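Local coordinates for DNA mismatch repair protein MLH3 (Saccharomyces cerevisiae S288C, PDB 6RMN) that takes part in DNA mismatch repair, helping to correct insertion-deletion loops as part of the MutLbeta heterodimer, represented here by its zinc-binding C-terminal domain, at residues B[49-52]-B[53-57]; B[186-189]-B[190-194]; B[214-217]-B[218-221]; B[223-226]-B[227-231]. One frame throughout, in Å; residues are numbered along the deposited sequence.

Contact 1 (B[49-52]-B[53-57]); sequences HACD and ERIRL. With ZN (zinc ion), chain C; ZN (zinc ion), chain D.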
ATOM      1  N   HIS B  49       6.358  12.141   6.772  1.00 32.69           N
ATOM      2  CA  HIS B  49       6.922  13.018   7.783  1.00 32.76           C
ATOM      3  C   HIS B  49       5.903  13.258   8.910  1.00 35.42           C
ATOM      4  O   HIS B  49       6.239  13.056  10.079  1.00 34.28           O
ATOM      5  CB  HIS B  49       7.415  14.334   7.161  1.00 34.10           C
ATOM      6  CG  HIS B  49       7.863  15.325   8.182  1.00 37.27           C
ATOM      7  ND1 HIS B  49       9.048  15.163   8.867  1.00 39.16           N
ATOM      8  CD2 HIS B  49       7.227  16.411   8.660  1.00 38.51           C
ATOM      9  CE1 HIS B  49       9.115  16.170   9.711  1.00 38.51           C
ATOM     10  NE2 HIS B  49       8.048  16.953   9.616  1.00 38.91           N
ATOM     11  N   ALA B  50       4.660  13.642   8.548  1.00 31.80           N
ATOM     12  CA  ALA B  50       3.545  13.892   9.468  1.00 32.08           C
ATOM     13  C   ALA B  50       3.238  12.661  10.317  1.00 35.40           C
ATOM     14  O   ALA B  50       3.008  12.786  11.516  1.00 34.41           O
ATOM     15  CB  ALA B  50       2.304  14.311   8.688  1.00 33.25           C
ATOM     16  N   CYS B  51       3.268  11.477   9.689  1.00 31.79           N
ATOM     17  CA  CYS B  51       3.061  10.169  10.305  1.00 31.66           C
ATOM     18  C   CYS B  51       4.088   9.933  11.422  1.00 35.08           C
ATOM     19  O   CYS B  51       3.707   9.647  12.552  1.00 36.55           O
ATOM     20  CB  CYS B  51       3.145   9.078   9.237  1.00 32.28           C
ATOM     21  SG  CYS B  51       2.978   7.400   9.886  1.00 36.97           S
ATOM     22  N   ASP B  52       5.383  10.058  11.095  1.00 30.68           N
ATOM     23  CA  ASP B  52       6.500   9.866  12.010  1.00 30.64           C
ATOM     24  C   ASP B  52       6.500  10.909  13.140  1.00 34.69           C
ATOM     25  O   ASP B  52       6.642  10.539  14.314  1.00 34.70           O
ATOM     26  CB  ASP B  52       7.836   9.873  11.235  1.00 32.66           C
ATOM     27  CG  ASP B  52       8.991   9.227  11.984  1.00 43.79           C
ATOM     28  OD1 ASP B  52       8.727   8.392  12.904  1.00 46.32           O
ATOM     29  OD2 ASP B  52      10.155   9.530  11.649  1.00 45.99           O
ATOM     30  N   GLU B  53       6.293  12.196  12.783  1.00 30.93           N
ATOM     31  CA  GLU B  53       6.207  13.329  13.715  1.00 31.36           C
ATOM     32  C   GLU B  53       5.078  13.120  14.737  1.00 35.11           C
ATOM     33  O   GLU B  53       5.289  13.392  15.918  1.00 36.19           O
ATOM     34  CB  GLU B  53       6.004  14.634  12.936  1.00 32.74           C
ATOM     35  CG  GLU B  53       5.959  15.900  13.766  1.00 38.39           C
ATOM     36  CD  GLU B  53       5.729  17.103  12.881  1.00 46.47           C
ATOM     37  OE1 GLU B  53       6.660  17.479  12.132  1.00 34.97           O
ATOM     38  OE2 GLU B  53       4.596  17.633  12.887  1.00 26.73           O
ATOM     39  N   ARG B  54       3.913  12.606  14.286  1.00 29.89           N
ATOM     40  CA  ARG B  54       2.765  12.302  15.130  1.00 29.52           C
ATOM     41  C   ARG B  54       3.080  11.227  16.185  1.00 33.21           C
ATOM     42  O   ARG B  54       2.754  11.408  17.369  1.00 33.33           O
ATOM     43  CB  ARG B  54       1.561  11.860  14.283  1.00 28.81           C
ATOM     44  CG  ARG B  54       0.312  11.602  15.123  1.00 36.96           C
ATOM     45  CD  ARG B  54      -0.274  12.929  15.512  1.00 43.32           C
ATOM     46  NE  ARG B  54      -0.386  13.093  16.945  1.00 49.58           N
ATOM     47  CZ  ARG B  54      -0.902  14.166  17.528  1.00 52.65           C
ATOM     48  NH1 ARG B  54      -1.335  15.187  16.795  1.00 25.71           N
ATOM     49  NH2 ARG B  54      -0.984  14.233  18.845  1.00 51.30           N
ATOM     50  N   ILE B  55       3.666  10.101  15.735  1.00 28.79           N
ATOM     51  CA  ILE B  55       4.058   8.978  16.594  1.00 28.62           C
ATOM     52  C   ILE B  55       5.043   9.491  17.648  1.00 33.33           C
ATOM     53  O   ILE B  55       4.931   9.132  18.822  1.00 33.16           O
ATOM     54  CB  ILE B  55       4.687   7.798  15.760  1.00 29.99           C
ATOM     55  CG1 ILE B  55       3.672   7.210  14.744  1.00 29.13           C
ATOM     56  CG2 ILE B  55       5.253   6.690  16.675  1.00 28.14           C
ATOM     57  CD1 ILE B  55       4.304   6.530  13.532  1.00 29.83           C
ATOM     58  N   ARG B  56       6.020  10.302  17.202  1.00 30.51           N
ATOM     59  CA  ARG B  56       7.083  10.845  18.039  1.00 30.88           C
ATOM     60  C   ARG B  56       6.570  11.813  19.088  1.00 35.13           C
ATOM     61  O   ARG B  56       7.043  11.756  20.220  1.00 35.56           O
ATOM     62  CB  ARG B  56       8.191  11.462  17.179  1.00 29.34           C
ATOM     63  CG  ARG B  56       9.091  10.414  16.552  1.00 27.51           C
ATOM     64  CD  ARG B  56      10.177  11.038  15.701  1.00 35.14           C
ATOM     65  NE  ARG B  56      10.991  10.019  15.021  1.00 40.29           N
ATOM     66  CZ  ARG B  56      12.061   9.426  15.545  1.00 50.34           C
ATOM     67  NH1 ARG B  56      12.474   9.740  16.762  1.00 35.52           N
ATOM     68  NH2 ARG B  56      12.720   8.506  14.856  1.00 41.49           N
ATOM     69  N   LEU B  57       5.578  12.661  18.728  1.00 31.39           N
ATOM     70  CA  LEU B  57       4.955  13.629  19.625  1.00 32.14           C
ATOM     71  C   LEU B  57       4.208  12.947  20.748  1.00 35.14           C
ATOM     72  O   LEU B  57       4.433  13.269  21.911  1.00 35.42           O
ATOM     73  CB  LEU B  57       4.023  14.608  18.875  1.00 32.25           C
ATOM     74  CG  LEU B  57       3.335  15.649  19.770  1.00 37.15           C
ATOM     75  CD1 LEU B  57       4.316  16.742  20.216  1.00 37.52           C
ATOM     76  CD2 LEU B  57       2.121  16.206  19.111  1.00 39.88           C
TER
HETATM   77 ZN    ZN C 901       7.432  18.651  10.748  1.00 47.75          ZN
HETATM   78 ZN    ZN D 902       3.830  19.368  11.535  1.00 47.87          ZN

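Contact 2 (B[186-189]-B[190-194]); sequences HEIL and NSKAC. With ZN (zinc ion), chain C.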
ATOM      1  N   HIS B 186       4.611  22.495  24.827  1.00 42.13           N
ATOM      2  CA  HIS B 186       4.002  22.061  23.569  1.00 42.15           C
ATOM      3  C   HIS B 186       4.939  22.383  22.394  1.00 44.96           C
ATOM      4  O   HIS B 186       5.260  21.496  21.602  1.00 44.19           O
ATOM      5  CB  HIS B 186       2.692  22.837  23.376  1.00 44.53           C
ATOM      6  CG  HIS B 186       1.487  21.989  23.172  1.00 48.71           C
ATOM      7  ND1 HIS B 186       1.360  21.167  22.061  1.00 50.61           N
ATOM      8  CD2 HIS B 186       0.358  21.910  23.912  1.00 52.12           C
ATOM      9  CE1 HIS B 186       0.169  20.604  22.170  1.00 50.78           C
ATOM     10  NE2 HIS B 186      -0.469  21.014  23.274  1.00 52.01           N
ATOM     11  N   GLU B 187       5.404  23.654  22.321  1.00 41.90           N
ATOM     12  CA  GLU B 187       6.323  24.190  21.312  1.00 41.46           C
ATOM     13  C   GLU B 187       7.627  23.421  21.276  1.00 43.96           C
ATOM     14  O   GLU B 187       8.068  23.041  20.189  1.00 44.40           O
ATOM     15  CB  GLU B 187       6.575  25.682  21.551  1.00 44.46           C
ATOM     16  CG  GLU B 187       5.396  26.571  21.172  1.00 62.28           C
ATOM     17  CD  GLU B 187       5.436  28.032  21.598  1.00 95.36           C
ATOM     18  OE1 GLU B 187       6.419  28.455  22.250  1.00 93.39           O
ATOM     19  OE2 GLU B 187       4.468  28.757  21.273  1.00 94.79           O
ATOM     20  N   ILE B 188       8.217  23.138  22.459  1.00 39.07           N
ATOM     21  CA  ILE B 188       9.457  22.360  22.564  1.00 38.19           C
ATOM     22  C   ILE B 188       9.264  20.924  22.032  1.00 42.57           C
ATOM     23  O   ILE B 188      10.090  20.458  21.242  1.00 41.95           O
ATOM     24  CB  ILE B 188      10.082  22.404  23.990  1.00 40.80           C
ATOM     25  CG1 ILE B 188      10.480  23.865  24.378  1.00 41.47           C
ATOM     26  CG2 ILE B 188      11.295  21.480  24.092  1.00 39.76           C
ATOM     27  CD1 ILE B 188      10.800  24.099  25.873  1.00 39.61           C
ATOM     28  N   LEU B 189       8.169  20.241  22.437  1.00 39.39           N
ATOM     29  CA  LEU B 189       7.893  18.866  22.003  1.00 38.42           C
ATOM     30  C   LEU B 189       7.550  18.793  20.519  1.00 41.92           C
ATOM     31  O   LEU B 189       7.986  17.855  19.861  1.00 41.82           O
ATOM     32  CB  LEU B 189       6.815  18.166  22.858  1.00 38.37           C
ATOM     33  CG  LEU B 189       7.010  18.096  24.394  1.00 43.65           C
ATOM     34  CD1 LEU B 189       6.113  17.042  24.985  1.00 43.12           C
ATOM     35  CD2 LEU B 189       8.475  17.818  24.799  1.00 46.95           C
ATOM     36  N   ASN B 190       6.823  19.806  19.984  1.00 37.95           N
ATOM     37  CA  ASN B 190       6.462  19.880  18.570  1.00 36.51           C
ATOM     38  C   ASN B 190       7.683  19.961  17.704  1.00 40.82           C
ATOM     39  O   ASN B 190       7.745  19.245  16.697  1.00 41.94           O
ATOM     40  CB  ASN B 190       5.538  21.061  18.270  1.00 34.12           C
ATOM     41  CG  ASN B 190       4.096  20.832  18.635  1.00 44.17           C
ATOM     42  OD1 ASN B 190       3.724  19.775  19.153  1.00 33.20           O
ATOM     43  ND2 ASN B 190       3.252  21.837  18.389  1.00 33.62           N
ATOM     44  N   SER B 191       8.666  20.794  18.104  1.00 35.96           N
ATOM     45  CA  SER B 191       9.904  20.994  17.357  1.00 36.62           C
ATOM     46  C   SER B 191      10.879  19.828  17.469  1.00 40.52           C
ATOM     47  O   SER B 191      11.593  19.575  16.505  1.00 41.55           O
ATOM     48  CB  SER B 191      10.571  22.316  17.718  1.00 42.24           C
ATOM     49  OG  SER B 191      11.077  22.289  19.041  1.00 59.96           O
ATOM     50  N   LYS B 192      10.937  19.134  18.625  1.00 35.96           N
ATOM     51  CA  LYS B 192      11.796  17.949  18.798  1.00 35.46           C
ATOM     52  C   LYS B 192      11.280  16.792  17.914  1.00 38.88           C
ATOM     53  O   LYS B 192      12.083  16.084  17.311  1.00 39.51           O
ATOM     54  CB  LYS B 192      11.797  17.476  20.259  1.00 37.44           C
ATOM     55  CG  LYS B 192      12.642  18.289  21.205  1.00 43.83           C
ATOM     56  CD  LYS B 192      12.596  17.680  22.606  1.00 49.87           C
ATOM     57  CE  LYS B 192      13.221  18.553  23.679  1.00 55.87           C
ATOM     58  NZ  LYS B 192      14.689  18.704  23.523  1.00 58.89           N
ATOM     59  N   ALA B 193       9.944  16.598  17.866  1.00 35.06           N
ATOM     60  CA  ALA B 193       9.271  15.554  17.087  1.00 34.75           C
ATOM     61  C   ALA B 193       9.471  15.802  15.593  1.00 40.53           C
ATOM     62  O   ALA B 193       9.844  14.874  14.873  1.00 41.71           O
ATOM     63  CB  ALA B 193       7.787  15.503  17.432  1.00 34.69           C
ATOM     64  N   CYS B 194       9.285  17.067  15.147  1.00 37.12           N
ATOM     65  CA  CYS B 194       9.482  17.504  13.766  1.00 36.84           C
ATOM     66  C   CYS B 194      10.910  17.188  13.309  1.00 41.38           C
ATOM     67  O   CYS B 194      11.092  16.525  12.288  1.00 39.95           O
ATOM     68  CB  CYS B 194       9.159  18.988  13.628  1.00 37.82           C
ATOM     69  SG  CYS B 194       9.230  19.611  11.926  1.00 43.17           S
TER
HETATM   70 ZN    ZN C 901       7.432  18.651  10.748  1.00 47.75          ZN

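Contact 3 (B[214-217]-B[218-221]); sequences SKLS and RCHN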
ATOM      1  N   SER B 214       1.317   0.995  11.433  1.00 28.31           N
ATOM      2  CA  SER B 214       0.902   0.200  12.598  1.00 28.83           C
ATOM      3  C   SER B 214       0.928   1.065  13.867  1.00 35.48           C
ATOM      4  O   SER B 214      -0.040   1.063  14.641  1.00 37.98           O
ATOM      5  CB  SER B 214       1.817  -1.007  12.775  1.00 29.86           C
ATOM      6  OG  SER B 214       1.491  -1.761  13.929  1.00 34.27           O
ATOM      7  N   LYS B 215       2.035   1.809  14.063  1.00 29.97           N
ATOM      8  CA  LYS B 215       2.231   2.710  15.190  1.00 29.36           C
ATOM      9  C   LYS B 215       1.260   3.898  15.092  1.00 33.51           C
ATOM     10  O   LYS B 215       0.677   4.259  16.105  1.00 34.72           O
ATOM     11  CB  LYS B 215       3.683   3.206  15.249  1.00 29.96           C
ATOM     12  CG  LYS B 215       4.698   2.159  15.702  1.00 33.12           C
ATOM     13  CD  LYS B 215       6.122   2.698  15.597  1.00 38.13           C
ATOM     14  CE  LYS B 215       7.137   1.781  16.224  1.00 52.46           C
ATOM     15  NZ  LYS B 215       8.517   2.103  15.768  1.00 65.95           N
ATOM     16  N   LEU B 216       1.058   4.469  13.876  1.00 28.49           N
ATOM     17  CA  LEU B 216       0.136   5.576  13.643  1.00 27.60           C
ATOM     18  C   LEU B 216      -1.290   5.223  14.047  1.00 37.22           C
ATOM     19  O   LEU B 216      -1.933   6.012  14.739  1.00 40.08           O
ATOM     20  CB  LEU B 216       0.177   6.088  12.192  1.00 25.71           C
ATOM     21  CG  LEU B 216      -0.638   7.389  11.923  1.00 28.25           C
ATOM     22  CD1 LEU B 216      -0.053   8.603  12.675  1.00 27.10           C
ATOM     23  CD2 LEU B 216      -0.785   7.664  10.431  1.00 25.37           C
ATOM     24  N   SER B 217      -1.758   4.029  13.681  1.00 33.62           N
ATOM     25  CA  SER B 217      -3.099   3.554  14.027  1.00 34.33           C
ATOM     26  C   SER B 217      -3.309   3.373  15.543  1.00 38.82           C
ATOM     27  O   SER B 217      -4.447   3.193  15.977  1.00 40.57           O
ATOM     28  CB  SER B 217      -3.418   2.258  13.278  1.00 36.48           C
ATOM     29  OG  SER B 217      -2.702   1.158  13.818  1.00 43.08           O
ATOM     30  N   ARG B 218      -2.219   3.399  16.335  1.00 34.19           N
ATOM     31  CA  ARG B 218      -2.280   3.229  17.790  1.00 35.31           C
ATOM     32  C   ARG B 218      -2.269   4.565  18.527  1.00 39.45           C
ATOM     33  O   ARG B 218      -2.454   4.591  19.749  1.00 39.90           O
ATOM     34  CB  ARG B 218      -1.181   2.278  18.309  1.00 34.97           C
ATOM     35  CG  ARG B 218      -1.483   0.796  18.016  1.00 45.87           C
ATOM     36  CD  ARG B 218      -0.584  -0.193  18.758  1.00 61.06           C
ATOM     37  NE  ARG B 218       0.853   0.121  18.679  1.00 69.73           N
ATOM     38  CZ  ARG B 218       1.669  -0.266  17.700  1.00 76.06           C
ATOM     39  NH1 ARG B 218       1.207  -0.976  16.679  1.00 59.51           N
ATOM     40  NH2 ARG B 218       2.953   0.063  17.732  1.00 58.82           N
ATOM     41  N   CYS B 219      -2.086   5.669  17.765  1.00 35.71           N
ATOM     42  CA  CYS B 219      -2.064   7.051  18.237  1.00 35.50           C
ATOM     43  C   CYS B 219      -3.448   7.520  18.624  1.00 39.65           C
ATOM     44  O   CYS B 219      -4.439   7.019  18.091  1.00 38.79           O
ATOM     45  CB  CYS B 219      -1.447   7.972  17.191  1.00 35.07           C
ATOM     46  SG  CYS B 219       0.344   7.788  17.003  1.00 38.94           S
ATOM     47  N   HIS B 220      -3.514   8.506  19.537  1.00 37.31           N
ATOM     48  CA  HIS B 220      -4.766   9.101  19.987  1.00 37.96           C
ATOM     49  C   HIS B 220      -5.345   9.947  18.866  1.00 39.81           C
ATOM     50  O   HIS B 220      -6.536   9.871  18.623  1.00 40.51           O
ATOM     51  CB  HIS B 220      -4.572   9.914  21.280  1.00 39.33           C
ATOM     52  CG  HIS B 220      -5.852  10.489  21.800  1.00 44.23           C
ATOM     53  ND1 HIS B 220      -6.830   9.684  22.345  1.00 48.00           N
ATOM     54  CD2 HIS B 220      -6.289  11.768  21.797  1.00 45.67           C
ATOM     55  CE1 HIS B 220      -7.821  10.495  22.670  1.00 48.24           C
ATOM     56  NE2 HIS B 220      -7.539  11.757  22.354  1.00 47.48           N
ATOM     57  N   ASN B 221      -4.506  10.705  18.150  1.00 35.48           N
ATOM     58  CA  ASN B 221      -4.963  11.499  17.006  1.00 35.32           C
ATOM     59  C   ASN B 221      -4.081  11.229  15.766  1.00 36.02           C
ATOM     60  O   ASN B 221      -3.164  11.987  15.490  1.00 34.07           O
ATOM     61  CB  ASN B 221      -5.037  12.996  17.367  1.00 37.89           C
ATOM     62  CG  ASN B 221      -5.466  13.947  16.262  1.00 55.20           C
ATOM     63  OD1 ASN B 221      -5.207  15.145  16.345  1.00 54.88           O
ATOM     64  ND2 ASN B 221      -6.133  13.466  15.217  1.00 42.69           N
TER

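Contact 4 (B[223-226]-B[227-231]); sequences FECA and HGRPS. With ZN (zinc ion), chain D.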
ATOM      1  N   PHE B 223      -4.734  11.677  12.637  1.00 34.79           N
ATOM      2  CA  PHE B 223      -5.200  12.453  11.487  1.00 33.97           C
ATOM      3  C   PHE B 223      -4.502  13.780  11.246  1.00 36.64           C
ATOM      4  O   PHE B 223      -4.745  14.408  10.213  1.00 35.13           O
ATOM      5  CB  PHE B 223      -6.708  12.630  11.581  1.00 36.91           C
ATOM      6  CG  PHE B 223      -7.378  11.287  11.746  1.00 38.22           C
ATOM      7  CD1 PHE B 223      -7.293  10.321  10.747  1.00 40.70           C
ATOM      8  CD2 PHE B 223      -8.038  10.964  12.922  1.00 40.67           C
ATOM      9  CE1 PHE B 223      -7.890   9.070  10.911  1.00 42.12           C
ATOM     10  CE2 PHE B 223      -8.660   9.722  13.074  1.00 44.11           C
ATOM     11  CZ  PHE B 223      -8.565   8.777  12.075  1.00 41.71           C
ATOM     12  N   GLU B 224      -3.574  14.164  12.123  1.00 34.87           N
ATOM     13  CA  GLU B 224      -2.801  15.389  11.911  1.00 35.82           C
ATOM     14  C   GLU B 224      -1.388  15.254  12.431  1.00 36.80           C
ATOM     15  O   GLU B 224      -1.136  14.376  13.236  1.00 35.78           O
ATOM     16  CB  GLU B 224      -3.513  16.662  12.450  1.00 39.06           C
ATOM     17  CG  GLU B 224      -3.798  16.715  13.937  1.00 55.16           C
ATOM     18  CD  GLU B 224      -4.807  17.776  14.348  1.00 85.04           C
ATOM     19  OE1 GLU B 224      -5.920  17.805  13.771  1.00 67.21           O
ATOM     20  OE2 GLU B 224      -4.489  18.571  15.263  1.00 89.10           O
ATOM     21  N   CYS B 225      -0.462  16.087  11.932  1.00 33.23           N
ATOM     22  CA  CYS B 225       0.932  16.144  12.387  1.00 33.18           C
ATOM     23  C   CYS B 225       0.963  16.861  13.761  1.00 37.34           C
ATOM     24  O   CYS B 225      -0.097  17.249  14.282  1.00 37.20           O
ATOM     25  CB  CYS B 225       1.793  16.878  11.363  1.00 34.09           C
ATOM     26  SG  CYS B 225       1.518  18.670  11.315  1.00 39.76           S
ATOM     27  N   ALA B 226       2.171  17.086  14.319  1.00 34.04           N
ATOM     28  CA  ALA B 226       2.312  17.799  15.598  1.00 35.10           C
ATOM     29  C   ALA B 226       1.742  19.233  15.563  1.00 41.77           C
ATOM     30  O   ALA B 226       1.181  19.657  16.564  1.00 44.96           O
ATOM     31  CB  ALA B 226       3.765  17.820  16.054  1.00 35.44           C
ATOM     32  N   HIS B 227       1.827  19.935  14.403  1.00 37.40           N
ATOM     33  CA  HIS B 227       1.382  21.320  14.182  1.00 38.26           C
ATOM     34  C   HIS B 227      -0.062  21.462  13.651  1.00 45.31           C
ATOM     35  O   HIS B 227      -0.412  22.507  13.102  1.00 47.12           O
ATOM     36  CB  HIS B 227       2.378  22.065  13.266  1.00 39.31           C
ATOM     37  CG  HIS B 227       3.812  21.826  13.641  1.00 42.22           C
ATOM     38  ND1 HIS B 227       4.495  20.704  13.197  1.00 42.79           N
ATOM     39  CD2 HIS B 227       4.618  22.524  14.473  1.00 44.39           C
ATOM     40  CE1 HIS B 227       5.693  20.765  13.756  1.00 42.15           C
ATOM     41  NE2 HIS B 227       5.816  21.841  14.530  1.00 43.48           N
ATOM     42  N   GLY B 228      -0.882  20.431  13.838  1.00 42.55           N
ATOM     43  CA  GLY B 228      -2.292  20.423  13.445  1.00 43.27           C
ATOM     44  C   GLY B 228      -2.666  20.324  11.974  1.00 47.51           C
ATOM     45  O   GLY B 228      -3.847  20.449  11.649  1.00 47.21           O
ATOM     46  N   ARG B 229      -1.689  20.090  11.072  1.00 44.54           N
ATOM     47  CA  ARG B 229      -1.930  19.946   9.627  1.00 44.79           C
ATOM     48  C   ARG B 229      -2.295  18.468   9.291  1.00 46.49           C
ATOM     49  O   ARG B 229      -1.768  17.581   9.958  1.00 43.76           O
ATOM     50  CB  ARG B 229      -0.705  20.417   8.813  1.00 45.07           C
ATOM     51  CG  ARG B 229      -0.370  21.883   9.030  1.00 56.81           C
ATOM     52  CD  ARG B 229       0.333  22.484   7.837  1.00 74.96           C
ATOM     53  NE  ARG B 229       0.652  23.903   8.034  1.00 91.06           N
ATOM     54  CZ  ARG B 229      -0.073  24.913   7.557  1.00113.25           C
ATOM     55  NH1 ARG B 229      -1.172  24.675   6.849  1.00101.92           N
ATOM     56  NH2 ARG B 229       0.294  26.166   7.785  1.00106.84           N
ATOM     57  N   PRO B 230      -3.185  18.173   8.299  1.00 43.37           N
ATOM     58  CA  PRO B 230      -3.549  16.763   8.013  1.00 42.00           C
ATOM     59  C   PRO B 230      -2.380  15.843   7.683  1.00 43.74           C
ATOM     60  O   PRO B 230      -1.438  16.265   7.019  1.00 43.31           O
ATOM     61  CB  PRO B 230      -4.517  16.872   6.831  1.00 44.28           C
ATOM     62  CG  PRO B 230      -4.225  18.197   6.230  1.00 50.20           C
ATOM     63  CD  PRO B 230      -3.909  19.086   7.396  1.00 46.14           C
ATOM     64  N   SER B 231      -2.440  14.596   8.182  1.00 38.48           N
ATOM     65  CA  SER B 231      -1.408  13.582   7.981  1.00 37.23           C
ATOM     66  C   SER B 231      -1.687  12.669   6.778  1.00 43.61           C
ATOM     67  O   SER B 231      -0.796  11.933   6.345  1.00 43.61           O
ATOM     68  CB  SER B 231      -1.274  12.737   9.240  1.00 38.48           C
ATOM     69  OG  SER B 231      -2.494  12.066   9.502  1.00 38.34           O
TER
HETATM   70 ZN    ZN D 902       3.830  19.368  11.535  1.00 47.87          ZN

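Contact 1 (B[49-52]-B[53-57])
H49 and E53, one helical turn apart near the start of helix 48-69, reach up the same side and meet at a zinc ion. E53 is worth following outward. Its CB lies 3.3 Å from the H49 backbone O, the same oxygen that accepts the E53 N-H at 2.8 Å. CG stands anti to the backbone N (chi1 -177°), and the chain continues extended, so CD rises clear of the helix to a point between two zinc ions. Its carboxylate bridges them: OE1 binds the chain C zinc at 2.0 Å, while OE2 binds the chain D zinc at 2.3 Å and also accepts the A226 N-H. H49 brings NE2 to the chain C zinc at 2.1 Å, its ring nearly perpendicular to the E53 carboxylate (planes 89° apart); at the far side of the ring, ND1 is hydrogen-bonded to V198 O, which fixes its rotation. The same four-residue spacing recurs round the helix. D52 OD1 makes a long salt bridge of 3.5 Å to R56 NE, and OD2 takes the V198 N-H. With R56 exchanged for an alanine, the D52 carboxylate would probably lose its charged mate and be held chiefly through V198. On the buried side C51 SG touches I55 CD1 at 4.0 Å. The helix carries most of the DQHA(X)2E(X)4E motif of the MutL endonucleases. One carboxylate shared by two metals ties both sites to a single helix face, consistent with a two-metal nuclease centre.

Contact 2 (B[186-189]-B[190-194])
Flat groups meet at a steep angle where H186 and N190 face each other across one turn of helix 183-196. Their ring and amide planes stand 75° apart, and N190 OD1 comes to the edge of the imidazole, in its plane, 4.0 Å from H186 ND1: proximity rather than a bond. N190 CG lies anti to its own carbonyl carbon (chi1 -79°), which folds the amide back over the preceding turn until CG is 3.3 Å from H186 O. The next pair is arranged quite differently. I188 and K192 run side by side, pointing the same way, and the I188 CG2 methyl packs on K192 CE at 3.5 Å; a bend at the last torsion of the lysine (chi4 -67°) turns NZ aside. S191 turns OG back to the helix backbone, 3.0 Å from I188 O and 3.3 Å from E187 O, with its proton not assigned to either. At the end of the segment C194 lifts its SG to the chain C zinc at 2.4 Å; it belongs to the Ala-Cys-Arg signature of MutL endonucleases. L189 packs against L57, F61 and L64 of helix 48-69 and also meets M127, H186 sets its ring edge-to-face with F61, and I188 reaches M127 and K131 of helix 126-132, so helix 183-196 packs against both helices, its last turn at the chain C zinc.

Contact 3 (B[214-217]-B[218-221])
R218 folds back over the final residues of helix 206-216 to reach S214: its NH1 donates a hydrogen bond to S214 OG at 2.9 Å; the hydroxyl lies close to the guanidinium plane, though the bond is bent (132° at the hydrogen). Two backbone bonds follow at three-residue spacing, R218 N to K215 O at 3.0 Å and C219 N to L216 O at 3.0 Å. The S217 hydroxyl, meanwhile, gives its proton to S214 O, with OG at 2.8 Å. The second backbone bond closes a type I beta turn from L216 to C219, by which the chain leaves the helix for the loop that carries C225 and H227 to the chain D zinc. Van der Waals contact holds the arginine from another side: K215 CA sits over one face of the guanidinium, 3.6 Å above its plane, and K215 CG touches R218 NH2 at 3.4 Å. Replacing S214 by an alanine would probably leave NH1 without its hydroxyl acceptor and let the guanidinium turn on its bent chain. Apolar contact is slight across the turn itself, L216 CD1 lying 4.4 Å from C219 SG; L216 packs instead on C51 and R54 of helix 48-69, and C219 on E58 of the same helix.

Contact 4 (B[223-226]-B[227-231])
F223 O accepts the S231 N-H at 3.1 Å and also receives a CA-H...O contact from P230, which draws the two arms of the loop together. E224 follows in a single beta bridge with P230; its carboxylate folds over the glycine, OE2 lying 3.4 Å from G228 CA. The C225 N-H reaches R229 O at 2.8 Å, and its carbonyl takes a weak bond from G228 N. These two bonds enclose a type I turn from C225 to G228 with a G1 bulge, the glycine having positive phi (73°): the hairpin is the Cys-X-His-Gly-Arg-Pro signature of MutL endonucleases. The C225 side chain leaves in the crowded position between the backbone N and carbonyl carbon (chi1 73°), bringing SG to the chain D zinc at 2.4 Å, while R229 N gives that sulfur a weak hydrogen bond at 3.5 Å. A226 places CB over one face of the H227 imidazole and packs on L57 of helix 48-69. H227 binds the same zinc through ND1 at 2.2 Å, with C225 SG at the edge of its ring. Beyond the turn, R229 NE is hydrogen-bonded to the backbone of another protein chain.

How the contacts relate
Two zinc ions 3.8 Å apart join three of the four contacts. Contact 1 supplies ligands to both, contact 2 adds C194 to the chain C ion, and contact 4 adds C225 and H227 to the chain D ion; a residue of another protein chain contributes to each site. Contact 1 lies between contacts 2 and 3, whose centres are about 18 Å apart, and its centre is about 9 Å from that of contact 4. Contact 3 brings no metal ligand, and its nearest atoms stay about 10 Å from contact 2. It still packs on helix 48-69, I55 CD1 meeting K215 CB at 3.8 Å, and starts the loop that continues into contact 4.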